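Local coordinates for protein fluvirucin B1 DH domain from module 1 (Actinomadura vulgaris, PDB 6OBV) that probably dehydrates the beta-hydroxyacyl intermediate held by module 1 of the polyketide synthase that assembles fluvirucin B1, at residues 31-36 and 41-46; 91-96 and 128-133. All coordinates share one frame; numbering follows the deposited sequence.

Interaction 1 (31-36 and 41-46)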
loop_
_atom_site.group_PDB
_atom_site.type_symbol
_atom_site.label_atom_id
_atom_site.label_comp_id
_atom_site.label_asym_id
_atom_site.label_seq_id
_atom_site.Cartn_x
_atom_site.Cartn_y
_atom_site.Cartn_z
ATOM N N GLY A 31 -7.932 -5.703 -1.138
ATOM C CA GLY A 31 -6.894 -6.625 -1.552
ATOM C C GLY A 31 -5.642 -6.547 -0.726
ATOM O O GLY A 31 -4.600 -7.065 -1.138
ATOM N N GLN A 32 -5.712 -5.896 0.426
ATOM C CA GLN A 32 -4.606 -5.729 1.352
ATOM C C GLN A 32 -4.915 -6.489 2.640
ATOM O O GLN A 32 -5.924 -7.187 2.748
ATOM C CB GLN A 32 -4.367 -4.239 1.619
ATOM C CG GLN A 32 -4.534 -3.373 0.368
ATOM C CD GLN A 32 -4.454 -1.891 0.671
ATOM O OE1 GLN A 32 -4.273 -1.488 1.828
ATOM N NE2 GLN A 32 -4.587 -1.066 -0.367
ATOM N N ALA A 33 -4.036 -6.346 3.627
ATOM C CA ALA A 33 -4.232 -6.949 4.938
ATOM C C ALA A 33 -4.598 -5.859 5.936
ATOM O O ALA A 33 -4.091 -4.738 5.858
ATOM C CB ALA A 33 -2.970 -7.696 5.403
ATOM N N ALA A 34 -5.486 -6.174 6.869
ATOM C CA ALA A 34 -5.821 -5.165 7.859
ATOM C C ALA A 34 -4.765 -5.159 8.956
ATOM O O ALA A 34 -4.153 -6.187 9.256
ATOM C CB ALA A 34 -7.210 -5.415 8.441
ATOM N N VAL A 35 -4.524 -3.977 9.524
ATOM C CA VAL A 35 -3.673 -3.802 10.697
ATOM C C VAL A 35 -4.530 -3.175 11.782
ATOM O O VAL A 35 -5.146 -2.124 11.555
ATOM C CB VAL A 35 -2.447 -2.910 10.410
ATOM C CG1 VAL A 35 -1.600 -2.738 11.674
ATOM C CG2 VAL A 35 -1.603 -3.458 9.262
ATOM N N ASP A 36 -4.567 -3.811 12.955
ATOM C CA ASP A 36 -5.341 -3.308 14.093
ATOM C C ASP A 36 -4.430 -2.465 14.980
ATOM O O ASP A 36 -3.773 -2.961 15.894
ATOM C CB ASP A 36 -5.974 -4.448 14.879
ATOM C CG ASP A 36 -6.822 -3.944 16.043
ATOM O OD1 ASP A 36 -7.446 -2.868 15.898
ATOM O OD2 ASP A 36 -6.884 -4.629 17.092
ATOM N N GLY A 41 -3.656 1.270 9.559
ATOM C CA GLY A 41 -4.798 0.441 9.255
ATOM C C GLY A 41 -4.605 -0.572 8.140
ATOM O O GLY A 41 -5.515 -1.376 7.898
ATOM N N ALA A 42 -3.454 -0.570 7.456
ATOM C CA ALA A 42 -3.291 -1.459 6.306
ATOM C C ALA A 42 -1.839 -1.883 6.130
ATOM O O ALA A 42 -0.922 -1.084 6.328
ATOM C CB ALA A 42 -3.794 -0.790 5.021
ATOM N N ALA A 43 -1.630 -3.147 5.751
ATOM C CA ALA A 43 -0.304 -3.641 5.378
ATOM C C ALA A 43 -0.334 -4.073 3.922
ATOM O O ALA A 43 -1.149 -4.917 3.536
ATOM C CB ALA A 43 0.140 -4.809 6.265
ATOM N N VAL A 44 0.525 -3.484 3.108
ATOM C CA VAL A 44 0.619 -3.850 1.704
ATOM C C VAL A 44 1.949 -4.574 1.532
ATOM O O VAL A 44 3.018 -3.956 1.546
ATOM C CB VAL A 44 0.502 -2.635 0.777
ATOM C CG1 VAL A 44 0.669 -3.062 -0.671
ATOM C CG2 VAL A 44 -0.851 -1.941 0.971
ATOM N N GLU A 45 1.895 -5.897 1.422
ATOM C CA GLU A 45 3.065 -6.647 0.990
ATOM C C GLU A 45 3.440 -6.239 -0.426
ATOM O O GLU A 45 2.576 -6.116 -1.297
ATOM C CB GLU A 45 2.775 -8.137 1.025
ATOM C CG GLU A 45 2.815 -8.768 2.399
ATOM C CD GLU A 45 3.165 -10.241 2.341
ATOM O OE1 GLU A 45 3.813 -10.667 1.358
ATOM O OE2 GLU A 45 2.793 -10.972 3.282
ATOM N N LEU A 46 4.733 -6.037 -0.667
ATOM C CA LEU A 46 5.212 -5.664 -1.994
ATOM C C LEU A 46 5.923 -6.842 -2.638
ATOM O O LEU A 46 7.155 -6.951 -2.558
ATOM C CB LEU A 46 6.137 -4.453 -1.917
ATOM C CG LEU A 46 5.377 -3.241 -1.416
ATOM C CD1 LEU A 46 6.293 -2.035 -1.272
ATOM C CD2 LEU A 46 4.235 -2.976 -2.382
#
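Ala33 O takes the hydrogen bond of Ala43 N (2.9 Å) and a CA-H...O contact from Ala42 CA (3.4 Å). This is the N-terminal beta hairpin of strands 33-34 and 40-45, at the margin of the first hotdog of a dehydratase double-hotdog fold. Ala33 N returns a bond to Ala43 O, closing the hydrogen-bonded pair. Ala34 and Ala42 form the next, non-hydrogen-bonded pair. Beyond it, Val35 N makes a weak bond to Gly41 O. A classic beta bulge sets Gly41 and Ala42 together opposite Thr55 of strand 52-58.

Gln32 lies over the face that carries Ala42. Its CG stands anti to the carbonyl carbon (chi1 -39°) and the chain then extends. This sets Gln32 OE1 3.3 Å from Ala42 CB, while Val44 CG2 packs on Gln32 CD at 3.6 Å. The amide reaches into the dimer interface: Gln32 NE2 bonds Gln32 OE1 and Thr55 OG1 of the second subunit. On the other face, Ala33 CB lies 4.3 Å from Ala43 CB, and Val35 CG2 presses on Ala43 CB at 3.7 Å.

Interaction 2 (91-96 and 128-133)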
loop_
_atom_site.group_PDB
_atom_site.type_symbol
_atom_site.label_atom_id
_atom_site.label_comp_id
_atom_site.label_asym_id
_atom_site.label_seq_id
_atom_site.Cartn_x
_atom_site.Cartn_y
_atom_site.Cartn_z
ATOM N N ASP A 91 6.590 -5.594 14.097
ATOM C CA ASP A 91 5.775 -6.755 14.456
ATOM C C ASP A 91 5.149 -7.399 13.232
ATOM O O ASP A 91 4.955 -8.618 13.193
ATOM C CB ASP A 91 4.644 -6.367 15.401
ATOM C CG ASP A 91 5.135 -5.795 16.676
ATOM O OD1 ASP A 91 6.286 -6.098 17.046
ATOM O OD2 ASP A 91 4.368 -5.029 17.294
ATOM N N GLU A 92 4.787 -6.588 12.243
ATOM C CA GLU A 92 4.069 -7.111 11.098
ATOM C C GLU A 92 4.963 -7.995 10.247
ATOM O O GLU A 92 4.455 -8.859 9.527
ATOM C CB GLU A 92 3.497 -5.935 10.293
ATOM C CG GLU A 92 2.267 -6.270 9.443
ATOM C CD GLU A 92 1.031 -6.610 10.276
ATOM O OE1 GLU A 92 0.973 -6.266 11.487
ATOM O OE2 GLU A 92 0.108 -7.217 9.695
ATOM N N VAL A 93 6.282 -7.825 10.332
ATOM C CA VAL A 93 7.225 -8.629 9.563
ATOM C C VAL A 93 8.064 -9.537 10.466
ATOM O O VAL A 93 9.103 -10.027 10.040
ATOM C CB VAL A 93 8.127 -7.750 8.676
ATOM C CG1 VAL A 93 7.348 -7.201 7.485
ATOM C CG2 VAL A 93 8.733 -6.632 9.469
ATOM N N GLY A 94 7.628 -9.775 11.703
ATOM C CA GLY A 94 8.403 -10.587 12.625
ATOM C C GLY A 94 9.792 -10.062 12.914
ATOM O O GLY A 94 10.718 -10.853 13.096
ATOM N N CYS A 95 9.962 -8.742 12.929
ATOM C CA CYS A 95 11.220 -8.073 13.269
ATOM C C CYS A 95 10.953 -7.026 14.338
ATOM O O CYS A 95 11.000 -5.823 14.066
ATOM C CB CYS A 95 11.839 -7.410 12.039
ATOM S SG CYS A 95 12.917 -8.440 11.127
ATOM N N PRO A 96 10.669 -7.450 15.572
ATOM C CA PRO A 96 10.058 -6.519 16.534
ATOM C C PRO A 96 11.007 -5.495 17.135
ATOM O O PRO A 96 10.517 -4.472 17.631
ATOM C CB PRO A 96 9.504 -7.455 17.622
ATOM C CG PRO A 96 10.411 -8.659 17.559
ATOM C CD PRO A 96 10.756 -8.826 16.096
ATOM N N GLY A 128 19.194 -10.910 8.604
ATOM C CA GLY A 128 17.912 -10.849 9.281
ATOM C C GLY A 128 17.505 -9.462 9.735
ATOM O O GLY A 128 16.562 -9.331 10.525
ATOM N N ARG A 129 18.190 -8.426 9.254
ATOM C CA ARG A 129 17.920 -7.042 9.597
ATOM C C ARG A 129 17.152 -6.377 8.461
ATOM O O ARG A 129 17.386 -6.666 7.285
ATOM C CB ARG A 129 19.232 -6.296 9.894
ATOM C CG ARG A 129 19.897 -6.756 11.215
ATOM C CD ARG A 129 21.376 -6.365 11.360
ATOM N NE ARG A 129 21.514 -4.932 11.571
ATOM C CZ ARG A 129 21.904 -4.093 10.616
ATOM N NH1 ARG A 129 22.202 -4.570 9.411
ATOM N NH2 ARG A 129 21.997 -2.790 10.852
ATOM N N ARG A 130 16.207 -5.515 8.830
ATOM C CA ARG A 130 15.340 -4.809 7.890
ATOM C C ARG A 130 15.492 -3.307 8.078
ATOM O O ARG A 130 15.640 -2.825 9.211
ATOM C CB ARG A 130 13.871 -5.187 8.087
ATOM C CG ARG A 130 13.543 -6.640 7.825
ATOM C CD ARG A 130 12.051 -6.859 7.967
ATOM N NE ARG A 130 11.621 -8.254 7.810
ATOM C CZ ARG A 130 11.091 -8.745 6.696
ATOM N NH1 ARG A 130 10.956 -7.974 5.615
ATOM N NH2 ARG A 130 10.707 -10.008 6.657
ATOM N N GLU A 131 15.466 -2.573 6.965
ATOM C CA GLU A 131 15.467 -1.120 7.013
ATOM C C GLU A 131 14.027 -0.641 7.118
ATOM O O GLU A 131 13.117 -1.230 6.526
ATOM C CB GLU A 131 16.135 -0.515 5.779
ATOM C CG GLU A 131 17.636 -0.534 5.807
ATOM C CD GLU A 131 18.194 -1.932 5.546
ATOM O OE1 GLU A 131 17.947 -2.491 4.447
ATOM O OE2 GLU A 131 18.873 -2.477 6.453
ATOM N N VAL A 132 13.822 0.411 7.903
ATOM C CA VAL A 132 12.499 0.974 8.121
ATOM C C VAL A 132 12.616 2.473 7.930
ATOM O O VAL A 132 13.680 3.059 8.160
ATOM C CB VAL A 132 11.935 0.621 9.516
ATOM C CG1 VAL A 132 12.787 1.228 10.610
ATOM C CG2 VAL A 132 10.451 1.040 9.654
ATOM N N ALA A 133 11.538 3.078 7.434
ATOM C CA ALA A 133 11.460 4.510 7.189
ATOM C C ALA A 133 10.020 4.938 7.430
ATOM O O ALA A 133 9.099 4.166 7.173
ATOM C CB ALA A 133 11.913 4.866 5.758
#
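Gly128 meets the other segment through its carbonyl: Gly128 O lies 3.8 Å from Cys95 SG. The next side chain, Arg129, points away from residues 91-96 and is held instead by salt bridges to Asp127 and Glu99.

Arg130 carries the contact. Its CG lies beside the backbone N (chi1 -63°), and the chain runs extended from there to NE, which takes the guanidinium across to the turn after helix 79-92. Val93 lies over one face of that group. Val93 CB sits 3.6 Å above the guanidinium plane of Arg130, offset toward the rim, and Val93 CG2 packs on Arg130 CD at 3.6 Å. Cys95 comes from another direction, at the guanidinium edge and in its plane, with Cys95 SG 3.6 Å from Arg130 NE. Arg130 NE is buried here without a hydrogen-bond partner in the model. Arg130 NH1 is held by Thr122 O, which anchors the far end of the side chain.

The turn that presents Val93 and Cys95 is a Schellman motif ending helix 79-92 of this dehydratase double-hotdog fold. Cys95 N bonds back to Gly90 O. Gly94 N makes a weak bond to Asp91 O, and Gly94 takes the positive phi of the C-prime position.

Val121 of strand 115-121 packs on both Val93 and Arg130, and Leu151 of strand 144-152 packs on Cys95. Further along the strand, the buried Val132 side chain touches Val121 and Leu151 as well.

How the interactions relate
Interaction 1 and interaction 2 have centres about 15 Å apart, on the same side of the centre of the chain. Glu92 joins them. It belongs to 91-96, and Glu92 CG packs 4.1 Å from Ala43 CB of the hairpin. Glu92 OE2 also lies 4.2 Å from Val35 CG2. Arg88 makes a salt bridge to Glu92 and also touches Val35. Met52 of strand 52-58 touches Glu45 of 41-46 and also Glu92 and Val93. Interaction 1 reaches the second subunit, whereas interaction 2 stays within its own chain. Both reach the same beta sheet, and both are structural packing.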